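Local coordinates for protein type II restriction enzyme MUNI (Mycoplasma, PDB 1D02) that recognises the double-stranded DNA sequence 5'-CAATTG-3' as a homodimer and cleaves it after the first C, leaving terminal 5'-phosphates, at residues 100-105 against 154-159; 144-149 against 174-179. The protein carries 1 engineered substitution. One frame throughout, in Å; residues are numbered along the deposited sequence.

Interaction 1 of 2, residues 100-105 against 154-159; sequences KRQDGW and GDITRD. With nucleotides of chain A.
D159 receives the backbone of W105 on its carboxylate. Its CB lies 3.8 Å from W105 O, and CG, anti to the backbone N (chi1 176°), comes to 3.5 Å from W105 N. At the tip the two oxygens divide their work: OD2 accepts W105 N at 2.7 Å, met from above the carboxylate plane, and also touches W105 CB, while OD1 turns to the amides of K161 and R162 and caps helix 160-170. The same acid thus ties the loop to the helix start, and the helix amides would be expected to stabilise its negative charge. W105 also meets F67 of the second subunit edge-to-face.

Further back, Q102 O accepts I156 N at 2.9 Å, and I156 CG2 packs against that carbonyl. G104 CA passes 3.6 Å from D159 OD2; the glycine faces the 3-10 turn so closely that a CB would collide with D155 O and I156 N. One water joins G104 N to D155 OD1, and another joins D103 OD1 to D155 N.

The segment 100-105 also holds DNA: D103 N donates to DT6 OP2 of chain A in a nearly straight bond (2.8 Å, 172°), and R101 NH1 reaches DA5 OP2 of chain A in the guanidinium plane. The contact lies where strand 93-101 ends beside the turn from strand 148-153 into helix 160-170, whose R162 and I166 pack on I156.

Interaction 2 of 2, residues 144-149 against 174-179; sequences EILPFW and QDNYFM
N176 pushes its carboxamide into the bend of 145-148, and both ends of the amide are used. OD1 accepts L146 N at 2.9 Å in a fairly straight bond, with the donor tilted out of the carbonyl plane. ND2 donates to F148 O at 2.8 Å, nearly along the C=O axis, and more weakly to L146 O. CG stands anti to the carbonyl carbon (chi1 -76°), on the side of the backbone N, and the amide built on it meets these backbone groups; the two stronger bonds, one at each end of the amide, fix its rotation. Carbon closes in around it: L146 crosses N176 at about a right angle, its CB 3.5 Å from OD1, and I145 CD1 lies 3.6 Å from the same oxygen. Y170 of helix 160-170 also packs on N176; the residue is buried, and its amide is satisfied by these backbone groups.

The bend leads into strand 148-153, and N176 stands just before strand 177-180, its parallel neighbour at the end of the sheet. The two strands and helix 160-170 form a beta-alpha-beta unit, within the alpha/beta fold of a PD-(D/E)XK-clan nuclease. Along the strands the contact passes to W149, whose CA makes a CH...O contact of 3.4 Å with N176 O. The indole and F178 lie side by side and point the same way, NE1 and CZ2 against F178 CB, both touching L189 and H192 of helix 186-197. Y177 turns its CB away from 144-149 and packs on helix 160-170, its OH bonded to Q174 OE1 and to T167.

Contact thins toward D175. Its CB approaches I145 CD1 only at 4.3 Å, and the carboxylate of this partly exposed residue has a long, weak ion pair with K196.

In the fold
Both interactions involve the ends of strand 148-153: residues 144-149 lead into it and 154-159 leave it. Interaction 2 is a buried contact, its centre about 8 Å from that of the chain, and pairs the strand's entrance with that of the edge strand 177-180. Interaction 1, its centre about 17 Å from that of the chain and only partly buried, joins its exit to the end of strand 93-101. The inner contact relies on a carboxamide bonded to backbone among apolar side chains, with an aromatic patch beside it; the outer one relies on a carboxylate, a backbone bond and bridging waters, and borders DNA phosphates and the second subunit. They touch where T157 CA packs on M179 SD at 4.0 Å.

Interaction 1 of 2, residues 100-105 against 154-159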
ATOM      1  N   LYS D 100       1.480  -8.928  -9.406  1.00  8.74           N
ATOM      2  CA  LYS D 100       0.333  -9.244  -8.563  1.00  9.05           C
ATOM      3  C   LYS D 100      -0.681 -10.018  -9.387  1.00  9.27           C
ATOM      4  O   LYS D 100      -1.284  -9.476 -10.306  1.00  7.87           O
ATOM      5  CB  LYS D 100      -0.268  -7.943  -8.007  1.00 11.34           C
ATOM      6  CG  LYS D 100       0.561  -7.367  -6.853  1.00 13.94           C
ATOM      7  CD  LYS D 100       0.480  -8.308  -5.639  1.00 16.27           C
ATOM      8  CE  LYS D 100       1.592  -8.083  -4.614  1.00 22.23           C
ATOM      9  NZ  LYS D 100       2.929  -8.476  -5.142  1.00 21.45           N
ATOM     10  N   ARG D 101      -0.834 -11.304  -9.087  1.00  9.32           N
ATOM     11  CA  ARG D 101      -1.780 -12.153  -9.823  1.00 10.35           C
ATOM     12  C   ARG D 101      -3.001 -12.315  -8.950  1.00  9.30           C
ATOM     13  O   ARG D 101      -2.868 -12.567  -7.753  1.00  7.69           O
ATOM     14  CB  ARG D 101      -1.182 -13.545 -10.070  1.00 14.62           C
ATOM     15  CG  ARG D 101       0.233 -13.516 -10.623  1.00 21.34           C
ATOM     16  CD  ARG D 101       0.813 -14.923 -10.877  1.00 28.22           C
ATOM     17  NE  ARG D 101       2.252 -14.873 -11.190  1.00 32.94           N
ATOM     18  CZ  ARG D 101       3.219 -14.721 -10.279  1.00 35.93           C
ATOM     19  NH1 ARG D 101       2.914 -14.613  -8.988  1.00 36.05           N
ATOM     20  NH2 ARG D 101       4.496 -14.656 -10.658  1.00 36.73           N
ATOM     21  N   GLN D 102      -4.184 -12.179  -9.530  1.00  7.69           N
ATOM     22  CA  GLN D 102      -5.403 -12.335  -8.711  1.00  7.69           C
ATOM     23  C   GLN D 102      -6.621 -12.604  -9.573  1.00  8.70           C
ATOM     24  O   GLN D 102      -6.673 -12.196 -10.747  1.00  7.69           O
ATOM     25  CB  GLN D 102      -5.637 -11.062  -7.884  1.00  7.69           C
ATOM     26  CG  GLN D 102      -6.696 -11.177  -6.764  1.00  7.69           C
ATOM     27  CD  GLN D 102      -6.563 -10.033  -5.762  1.00  8.77           C
ATOM     28  OE1 GLN D 102      -7.489  -9.208  -5.573  1.00  9.60           O
ATOM     29  NE2 GLN D 102      -5.406  -9.964  -5.125  1.00  7.69           N
ATOM     30  N   ASP D 103      -7.587 -13.317  -8.997  1.00  7.69           N
ATOM     31  CA  ASP D 103      -8.826 -13.601  -9.708  1.00  7.74           C
ATOM     32  C   ASP D 103      -9.657 -12.330  -9.827  1.00  7.79           C
ATOM     33  O   ASP D 103      -9.243 -11.259  -9.371  1.00  7.69           O
ATOM     34  CB  ASP D 103      -9.619 -14.699  -8.991  1.00  7.71           C
ATOM     35  CG  ASP D 103      -8.933 -16.055  -9.066  1.00  9.46           C
ATOM     36  OD1 ASP D 103      -8.224 -16.311 -10.066  1.00  7.84           O
ATOM     37  OD2 ASP D 103      -9.108 -16.868  -8.129  1.00  9.09           O
ATOM     38  N   GLY D 104     -10.823 -12.440 -10.464  1.00  7.69           N
ATOM     39  CA  GLY D 104     -11.659 -11.273 -10.636  1.00  7.69           C
ATOM     40  C   GLY D 104     -13.032 -11.586 -11.203  1.00  8.33           C
ATOM     41  O   GLY D 104     -13.312 -12.683 -11.667  1.00  8.05           O
ATOM     42  N   TRP D 105     -13.906 -10.596 -11.142  1.00  7.72           N
ATOM     43  CA  TRP D 105     -15.250 -10.727 -11.683  1.00  8.70           C
ATOM     44  C   TRP D 105     -15.173 -10.501 -13.194  1.00  8.40           C
ATOM     45  O   TRP D 105     -14.937  -9.377 -13.660  1.00  7.83           O
ATOM     46  CB  TRP D 105     -16.136  -9.682 -10.993  1.00  8.47           C
ATOM     47  CG  TRP D 105     -17.483  -9.460 -11.576  1.00  7.72           C
ATOM     48  CD1 TRP D 105     -18.308 -10.388 -12.151  1.00  7.69           C
ATOM     49  CD2 TRP D 105     -18.211  -8.238 -11.535  1.00  8.59           C
ATOM     50  NE1 TRP D 105     -19.521  -9.804 -12.465  1.00  7.99           N
ATOM     51  CE2 TRP D 105     -19.483  -8.485 -12.096  1.00  8.77           C
ATOM     52  CE3 TRP D 105     -17.913  -6.948 -11.071  1.00 10.14           C
ATOM     53  CZ2 TRP D 105     -20.456  -7.489 -12.207  1.00 10.19           C
ATOM     54  CZ3 TRP D 105     -18.886  -5.956 -11.180  1.00 12.71           C
ATOM     55  CH2 TRP D 105     -20.139  -6.235 -11.745  1.00 10.61           C
ATOM     56  N   GLY D 154      -3.879 -12.149 -14.358  1.00  7.69           N
ATOM     57  CA  GLY D 154      -5.056 -12.882 -13.893  1.00  7.69           C
ATOM     58  C   GLY D 154      -6.357 -12.174 -14.232  1.00  8.38           C
ATOM     59  O   GLY D 154      -6.370 -11.101 -14.848  1.00  7.69           O
ATOM     60  N   ASP D 155      -7.477 -12.758 -13.821  1.00  7.74           N
ATOM     61  CA  ASP D 155      -8.762 -12.132 -14.131  1.00  7.69           C
ATOM     62  C   ASP D 155      -8.939 -10.732 -13.524  1.00  7.69           C
ATOM     63  O   ASP D 155      -9.777  -9.949 -13.987  1.00  7.69           O
ATOM     64  CB  ASP D 155      -9.901 -13.079 -13.715  1.00  7.69           C
ATOM     65  CG  ASP D 155     -10.058 -14.237 -14.677  1.00  9.30           C
ATOM     66  OD1 ASP D 155     -10.654 -15.265 -14.303  1.00  9.06           O
ATOM     67  OD2 ASP D 155      -9.593 -14.114 -15.822  1.00  8.88           O
ATOM     68  N   ILE D 156      -8.149 -10.386 -12.506  1.00  7.69           N
ATOM     69  CA  ILE D 156      -8.276  -9.044 -11.932  1.00  7.69           C
ATOM     70  C   ILE D 156      -8.076  -7.991 -13.017  1.00  7.69           C
ATOM     71  O   ILE D 156      -8.697  -6.925 -12.976  1.00  8.41           O
ATOM     72  CB  ILE D 156      -7.246  -8.817 -10.778  1.00  8.25           C
ATOM     73  CG1 ILE D 156      -7.419  -7.425 -10.161  1.00  7.69           C
ATOM     74  CG2 ILE D 156      -5.821  -9.011 -11.291  1.00  7.69           C
ATOM     75  CD1 ILE D 156      -6.516  -7.191  -8.903  1.00  7.69           C
ATOM     76  N   THR D 157      -7.261  -8.305 -14.020  1.00  7.69           N
ATOM     77  CA  THR D 157      -6.964  -7.338 -15.084  1.00  7.69           C
ATOM     78  C   THR D 157      -8.134  -7.013 -15.991  1.00  7.78           C
ATOM     79  O   THR D 157      -8.047  -6.093 -16.804  1.00  7.69           O
ATOM     80  CB  THR D 157      -5.821  -7.815 -15.997  1.00  8.11           C
ATOM     81  OG1 THR D 157      -6.211  -9.034 -16.634  1.00  7.69           O
ATOM     82  CG2 THR D 157      -4.556  -8.058 -15.198  1.00  7.69           C
ATOM     83  N   ARG D 158      -9.227  -7.763 -15.866  1.00  8.02           N
ATOM     84  CA  ARG D 158     -10.397  -7.497 -16.704  1.00  7.69           C
ATOM     85  C   ARG D 158     -11.642  -7.256 -15.853  1.00  8.50           C
ATOM     86  O   ARG D 158     -12.741  -7.136 -16.369  1.00  9.13           O
ATOM     87  CB  ARG D 158     -10.629  -8.686 -17.653  1.00  8.44           C
ATOM     88  CG  ARG D 158      -9.475  -8.900 -18.673  1.00  8.36           C
ATOM     89  CD  ARG D 158      -9.818  -9.954 -19.738  1.00  7.69           C
ATOM     90  NE  ARG D 158     -10.983  -9.556 -20.522  1.00 10.32           N
ATOM     91  CZ  ARG D 158     -12.193 -10.097 -20.385  1.00  9.32           C
ATOM     92  NH1 ARG D 158     -12.396 -11.073 -19.498  1.00  8.48           N
ATOM     93  NH2 ARG D 158     -13.212  -9.645 -21.117  1.00  9.31           N
ATOM     94  N   ASP D 159     -11.457  -7.187 -14.545  1.00  7.69           N
ATOM     95  CA  ASP D 159     -12.568  -6.974 -13.601  1.00  7.99           C
ATOM     96  C   ASP D 159     -12.895  -5.473 -13.653  1.00  8.06           C
ATOM     97  O   ASP D 159     -12.033  -4.635 -13.418  1.00  7.69           O
ATOM     98  CB  ASP D 159     -12.074  -7.408 -12.217  1.00  7.69           C
ATOM     99  CG  ASP D 159     -13.081  -7.157 -11.103  1.00  7.69           C
ATOM    100  OD1 ASP D 159     -13.604  -6.021 -11.015  1.00  7.69           O
ATOM    101  OD2 ASP D 159     -13.316  -8.109 -10.309  1.00  7.69           O
TER
ATOM    102  P    DT A   6      -6.142 -15.456  -5.957  1.00  7.69           P
ATOM    103  OP1  DT A   6      -5.222 -16.167  -6.876  1.00  7.91           O
ATOM    104  OP2  DT A   6      -7.106 -14.461  -6.490  1.00  7.69           O
ATOM    105  O5'  DT A   6      -6.951 -16.526  -5.113  1.00  8.27           O
ATOM    106  C5'  DT A   6      -6.297 -17.709  -4.711  1.00  8.15           C
ATOM    107  C4'  DT A   6      -6.598 -18.004  -3.265  1.00  8.89           C
ATOM    108  O4'  DT A   6      -5.965 -17.021  -2.412  1.00  7.69           O
ATOM    109  C3'  DT A   6      -8.084 -17.942  -2.932  1.00  8.35           C
ATOM    110  O3'  DT A   6      -8.643 -19.244  -2.999  1.00  8.99           O
ATOM    111  C2'  DT A   6      -8.123 -17.411  -1.503  1.00  9.04           C
ATOM    112  C1'  DT A   6      -6.735 -16.843  -1.220  1.00  9.75           C
ATOM    113  N1   DT A   6      -6.836 -15.399  -0.980  1.00  8.89           N
ATOM    114  C2   DT A   6      -6.754 -14.910   0.308  1.00  7.69           C
ATOM    115  O2   DT A   6      -6.569 -15.628   1.278  1.00  7.87           O
ATOM    116  N3   DT A   6      -6.894 -13.549   0.418  1.00  7.91           N
ATOM    117  C4   DT A   6      -7.099 -12.651  -0.613  1.00  7.69           C
ATOM    118  O4   DT A   6      -7.221 -11.448  -0.369  1.00  7.86           O
ATOM    119  C5   DT A   6      -7.158 -13.240  -1.938  1.00  8.62           C
ATOM    120  C7   DT A   6      -7.372 -12.354  -3.116  1.00  7.69           C
ATOM    121  C6   DT A   6      -7.021 -14.563  -2.051  1.00  8.48           C
ATOM    122  P    DA A   5       0.232 -16.102  -6.504  1.00 15.01           P
ATOM    123  OP1  DA A   5       0.086 -17.491  -6.995  1.00 13.59           O
ATOM    124  OP2  DA A   5       0.603 -15.031  -7.440  1.00 11.96           O
ATOM    125  O5'  DA A   5      -1.090 -15.565  -5.771  1.00 13.11           O
ATOM    126  C5'  DA A   5      -2.104 -16.440  -5.355  1.00 13.28           C
ATOM    127  C4'  DA A   5      -3.117 -15.719  -4.492  1.00 10.81           C
ATOM    128  O4'  DA A   5      -2.507 -15.298  -3.254  1.00  9.00           O
ATOM    129  C3'  DA A   5      -3.878 -14.499  -5.037  1.00  9.26           C
ATOM    130  O3'  DA A   5      -5.277 -14.714  -4.836  1.00  9.19           O
ATOM    131  C2'  DA A   5      -3.494 -13.386  -4.064  1.00  8.01           C
ATOM    132  C1'  DA A   5      -3.243 -14.191  -2.797  1.00  7.99           C
ATOM    133  N9   DA A   5      -2.478 -13.548  -1.730  1.00  7.92           N
ATOM    134  C8   DA A   5      -1.461 -12.632  -1.848  1.00  7.78           C
ATOM    135  N7   DA A   5      -0.970 -12.242  -0.702  1.00  7.69           N
ATOM    136  C5   DA A   5      -1.710 -12.934   0.238  1.00  7.69           C
ATOM    137  C6   DA A   5      -1.678 -12.951   1.655  1.00  7.69           C
ATOM    138  N6   DA A   5      -0.831 -12.221   2.390  1.00  7.69           N
ATOM    139  N1   DA A   5      -2.563 -13.748   2.296  1.00  7.69           N
ATOM    140  C2   DA A   5      -3.415 -14.468   1.558  1.00  7.80           C
ATOM    141  N3   DA A   5      -3.539 -14.536   0.229  1.00  7.69           N
ATOM    142  C4   DA A   5      -2.646 -13.742  -0.377  1.00  8.13           C
ATOM    143  P    DA A   4       4.497 -11.707  -3.900  1.00  8.01           P
ATOM    144  OP1  DA A   4       4.753 -11.544  -5.352  1.00  8.35           O
ATOM    145  OP2  DA A   4       3.767 -10.649  -3.151  1.00  7.69           O
ATOM    146  O5'  DA A   4       3.710 -13.079  -3.711  1.00  7.69           O
ATOM    147  C5'  DA A   4       4.239 -14.298  -4.213  1.00  8.76           C
ATOM    148  C4'  DA A   4       3.199 -15.390  -4.106  1.00  8.19           C
ATOM    149  O4'  DA A   4       2.947 -15.722  -2.722  1.00  8.36           O
ATOM    150  C3'  DA A   4       1.844 -15.043  -4.705  1.00  8.06           C
ATOM    151  O3'  DA A   4       1.323 -16.223  -5.327  1.00  9.84           O
ATOM    152  C2'  DA A   4       1.022 -14.606  -3.495  1.00  9.60           C
ATOM    153  C1'  DA A   4       1.587 -15.473  -2.377  1.00  8.88           C
ATOM    154  N9   DA A   4       1.593 -14.882  -1.033  1.00  8.62           N
ATOM    155  C8   DA A   4       2.162 -13.694  -0.640  1.00  8.09           C
ATOM    156  N7   DA A   4       2.115 -13.488   0.655  1.00  7.69           N
ATOM    157  C5   DA A   4       1.450 -14.601   1.148  1.00  9.42           C
ATOM    158  C6   DA A   4       1.127 -15.006   2.461  1.00  7.78           C
ATOM    159  N6   DA A   4       1.438 -14.302   3.550  1.00  7.69           N
ATOM    160  N1   DA A   4       0.484 -16.188   2.614  1.00 10.09           N
ATOM    161  C2   DA A   4       0.188 -16.900   1.519  1.00  7.69           C
ATOM    162  N3   DA A   4       0.442 -16.631   0.240  1.00  9.57           N
ATOM    163  C4   DA A   4       1.093 -15.455   0.120  1.00  7.81           C
TER
HETATM  164  O   HOH W   1      -7.267 -15.292 -12.570  1.00  9.48           O
HETATM  165  O   HOH W   2     -11.774 -14.971 -11.708  1.00 10.28           O

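Interaction 2 of 2, residues 144-149 against 174-179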
ATOM      1  N   GLU D 144       8.126  12.906 -11.970  1.00 18.46           N
ATOM      2  CA  GLU D 144       6.920  12.523 -12.684  1.00 19.42           C
ATOM      3  C   GLU D 144       6.676  11.027 -12.819  1.00 16.55           C
ATOM      4  O   GLU D 144       5.638  10.605 -13.333  1.00 16.40           O
ATOM      5  CB  GLU D 144       6.877  13.183 -14.064  1.00 22.59           C
ATOM      6  CG  GLU D 144       7.814  12.609 -15.096  1.00 26.15           C
ATOM      7  CD  GLU D 144       9.218  13.197 -15.058  1.00 29.95           C
ATOM      8  OE1 GLU D 144       9.961  12.931 -16.022  1.00 32.56           O
ATOM      9  OE2 GLU D 144       9.587  13.903 -14.090  1.00 30.05           O
ATOM     10  N   ILE D 145       7.619  10.227 -12.339  1.00 14.56           N
ATOM     11  CA  ILE D 145       7.468   8.782 -12.406  1.00 11.41           C
ATOM     12  C   ILE D 145       7.841   8.209 -11.043  1.00 10.49           C
ATOM     13  O   ILE D 145       8.648   8.800 -10.334  1.00 10.42           O
ATOM     14  CB  ILE D 145       8.407   8.185 -13.493  1.00 12.49           C
ATOM     15  CG1 ILE D 145       7.893   6.822 -13.905  1.00 14.93           C
ATOM     16  CG2 ILE D 145       9.855   8.093 -13.001  1.00 10.95           C
ATOM     17  CD1 ILE D 145       6.701   6.927 -14.834  1.00 16.89           C
ATOM     18  N   LEU D 146       7.216   7.094 -10.656  1.00  8.58           N
ATOM     19  CA  LEU D 146       7.562   6.425  -9.400  1.00  8.99           C
ATOM     20  C   LEU D 146       8.673   5.434  -9.753  1.00  7.89           C
ATOM     21  O   LEU D 146       8.772   4.989 -10.896  1.00  8.49           O
ATOM     22  CB  LEU D 146       6.347   5.706  -8.816  1.00  9.11           C
ATOM     23  CG  LEU D 146       5.178   6.675  -8.565  1.00 11.00           C
ATOM     24  CD1 LEU D 146       4.034   5.932  -7.862  1.00 12.70           C
ATOM     25  CD2 LEU D 146       5.641   7.861  -7.708  1.00 12.75           C
ATOM     26  N   PRO D 147       9.499   5.046  -8.773  1.00  7.69           N
ATOM     27  CA  PRO D 147      10.622   4.122  -8.984  1.00  7.77           C
ATOM     28  C   PRO D 147      10.313   2.639  -9.084  1.00  7.69           C
ATOM     29  O   PRO D 147      11.230   1.823  -9.063  1.00  8.15           O
ATOM     30  CB  PRO D 147      11.528   4.430  -7.799  1.00  7.69           C
ATOM     31  CG  PRO D 147      10.512   4.718  -6.696  1.00  7.69           C
ATOM     32  CD  PRO D 147       9.488   5.578  -7.396  1.00  7.69           C
ATOM     33  N   PHE D 148       9.034   2.289  -9.172  1.00  7.69           N
ATOM     34  CA  PHE D 148       8.655   0.881  -9.249  1.00  8.28           C
ATOM     35  C   PHE D 148       7.624   0.670 -10.336  1.00  7.69           C
ATOM     36  O   PHE D 148       7.024   1.626 -10.839  1.00  7.69           O
ATOM     37  CB  PHE D 148       8.081   0.416  -7.901  1.00  7.77           C
ATOM     38  CG  PHE D 148       6.839   1.171  -7.481  1.00  7.69           C
ATOM     39  CD1 PHE D 148       5.579   0.754  -7.912  1.00  8.22           C
ATOM     40  CD2 PHE D 148       6.932   2.291  -6.660  1.00  8.58           C
ATOM     41  CE1 PHE D 148       4.422   1.444  -7.526  1.00  7.84           C
ATOM     42  CE2 PHE D 148       5.790   2.988  -6.266  1.00  7.69           C
ATOM     43  CZ  PHE D 148       4.528   2.576  -6.690  1.00  7.82           C
ATOM     44  N   TRP D 149       7.424  -0.593 -10.699  1.00  7.69           N
ATOM     45  CA  TRP D 149       6.454  -0.943 -11.727  1.00  7.69           C
ATOM     46  C   TRP D 149       5.737  -2.198 -11.266  1.00  7.69           C
ATOM     47  O   TRP D 149       6.370  -3.229 -11.047  1.00  7.69           O
ATOM     48  CB  TRP D 149       7.189  -1.198 -13.048  1.00  7.69           C
ATOM     49  CG  TRP D 149       6.294  -1.542 -14.204  1.00  8.03           C
ATOM     50  CD1 TRP D 149       5.020  -1.104 -14.420  1.00  7.69           C
ATOM     51  CD2 TRP D 149       6.657  -2.319 -15.349  1.00  7.69           C
ATOM     52  NE1 TRP D 149       4.561  -1.563 -15.642  1.00  8.18           N
ATOM     53  CE2 TRP D 149       5.550  -2.310 -16.230  1.00  7.69           C
ATOM     54  CE3 TRP D 149       7.815  -3.019 -15.724  1.00  7.69           C
ATOM     55  CZ2 TRP D 149       5.559  -2.975 -17.468  1.00  7.69           C
ATOM     56  CZ3 TRP D 149       7.828  -3.684 -16.959  1.00  8.15           C
ATOM     57  CH2 TRP D 149       6.703  -3.653 -17.810  1.00  7.69           C
ATOM     58  N   GLN D 174      -0.087   6.826 -13.953  1.00 10.32           N
ATOM     59  CA  GLN D 174      -0.661   5.684 -14.655  1.00 11.20           C
ATOM     60  C   GLN D 174       0.344   4.734 -15.270  1.00 10.94           C
ATOM     61  O   GLN D 174       0.061   3.545 -15.387  1.00 12.80           O
ATOM     62  CB  GLN D 174      -1.619   6.152 -15.755  1.00 11.80           C
ATOM     63  CG  GLN D 174      -2.876   6.791 -15.228  1.00 12.29           C
ATOM     64  CD  GLN D 174      -3.706   5.830 -14.396  1.00 10.99           C
ATOM     65  OE1 GLN D 174      -4.128   4.779 -14.886  1.00 14.12           O
ATOM     66  NE2 GLN D 174      -3.958   6.189 -13.145  1.00  8.24           N
ATOM     67  N   ASP D 175       1.529   5.222 -15.633  1.00 11.67           N
ATOM     68  CA  ASP D 175       2.498   4.352 -16.271  1.00 10.48           C
ATOM     69  C   ASP D 175       3.259   3.447 -15.308  1.00  9.91           C
ATOM     70  O   ASP D 175       4.045   2.604 -15.750  1.00  9.02           O
ATOM     71  CB  ASP D 175       3.505   5.169 -17.096  1.00 12.28           C
ATOM     72  CG  ASP D 175       2.845   5.945 -18.235  1.00 13.96           C
ATOM     73  OD1 ASP D 175       1.705   5.612 -18.630  1.00 15.68           O
ATOM     74  OD2 ASP D 175       3.484   6.890 -18.751  1.00 13.37           O
ATOM     75  N   ASN D 176       3.041   3.630 -14.002  1.00  7.80           N
ATOM     76  CA  ASN D 176       3.717   2.812 -13.007  1.00  7.74           C
ATOM     77  C   ASN D 176       3.060   1.454 -12.721  1.00  7.82           C
ATOM     78  O   ASN D 176       3.488   0.727 -11.834  1.00  7.69           O
ATOM     79  CB  ASN D 176       3.954   3.629 -11.737  1.00  7.69           C
ATOM     80  CG  ASN D 176       5.117   4.598 -11.917  1.00  8.65           C
ATOM     81  OD1 ASN D 176       4.927   5.813 -11.963  1.00  7.92           O
ATOM     82  ND2 ASN D 176       6.316   4.051 -12.078  1.00  7.69           N
ATOM     83  N   TYR D 177       2.008   1.124 -13.473  1.00  7.88           N
ATOM     84  CA  TYR D 177       1.453  -0.226 -13.377  1.00  7.69           C
ATOM     85  C   TYR D 177       1.098  -0.659 -14.790  1.00  7.70           C
ATOM     86  O   TYR D 177       0.993   0.184 -15.692  1.00  7.69           O
ATOM     87  CB  TYR D 177       0.202  -0.296 -12.488  1.00  7.69           C
ATOM     88  CG  TYR D 177      -1.031   0.316 -13.102  1.00  7.84           C
ATOM     89  CD1 TYR D 177      -1.899  -0.449 -13.882  1.00  9.13           C
ATOM     90  CD2 TYR D 177      -1.316   1.656 -12.909  1.00  8.14           C
ATOM     91  CE1 TYR D 177      -3.031   0.118 -14.454  1.00  9.26           C
ATOM     92  CE2 TYR D 177      -2.440   2.239 -13.462  1.00  9.84           C
ATOM     93  CZ  TYR D 177      -3.296   1.467 -14.233  1.00  9.43           C
ATOM     94  OH  TYR D 177      -4.408   2.066 -14.760  1.00 10.00           O
ATOM     95  N   PHE D 178       0.963  -1.964 -15.004  1.00  7.69           N
ATOM     96  CA  PHE D 178       0.543  -2.465 -16.318  1.00  8.24           C
ATOM     97  C   PHE D 178      -0.340  -3.677 -16.088  1.00  7.69           C
ATOM     98  O   PHE D 178      -0.019  -4.529 -15.250  1.00  7.99           O
ATOM     99  CB  PHE D 178       1.744  -2.870 -17.185  1.00  7.69           C
ATOM    100  CG  PHE D 178       1.351  -3.524 -18.482  1.00  7.69           C
ATOM    101  CD1 PHE D 178       0.842  -2.767 -19.548  1.00  9.05           C
ATOM    102  CD2 PHE D 178       1.489  -4.900 -18.644  1.00  7.69           C
ATOM    103  CE1 PHE D 178       0.483  -3.385 -20.761  1.00  9.85           C
ATOM    104  CE2 PHE D 178       1.131  -5.521 -19.849  1.00  7.80           C
ATOM    105  CZ  PHE D 178       0.634  -4.767 -20.901  1.00  8.67           C
ATOM    106  N   MET D 179      -1.446  -3.740 -16.824  1.00  7.69           N
ATOM    107  CA  MET D 179      -2.403  -4.850 -16.733  1.00  7.88           C
ATOM    108  C   MET D 179      -2.068  -5.822 -17.861  1.00  7.69           C
ATOM    109  O   MET D 179      -2.364  -5.534 -19.025  1.00  7.69           O
ATOM    110  CB  MET D 179      -3.839  -4.336 -16.940  1.00  7.88           C
ATOM    111  CG  MET D 179      -4.281  -3.304 -15.940  1.00 11.85           C
ATOM    112  SD  MET D 179      -4.769  -4.099 -14.412  1.00 17.28           S
ATOM    113  CE  MET D 179      -5.282  -2.704 -13.425  1.00 15.61           C
TER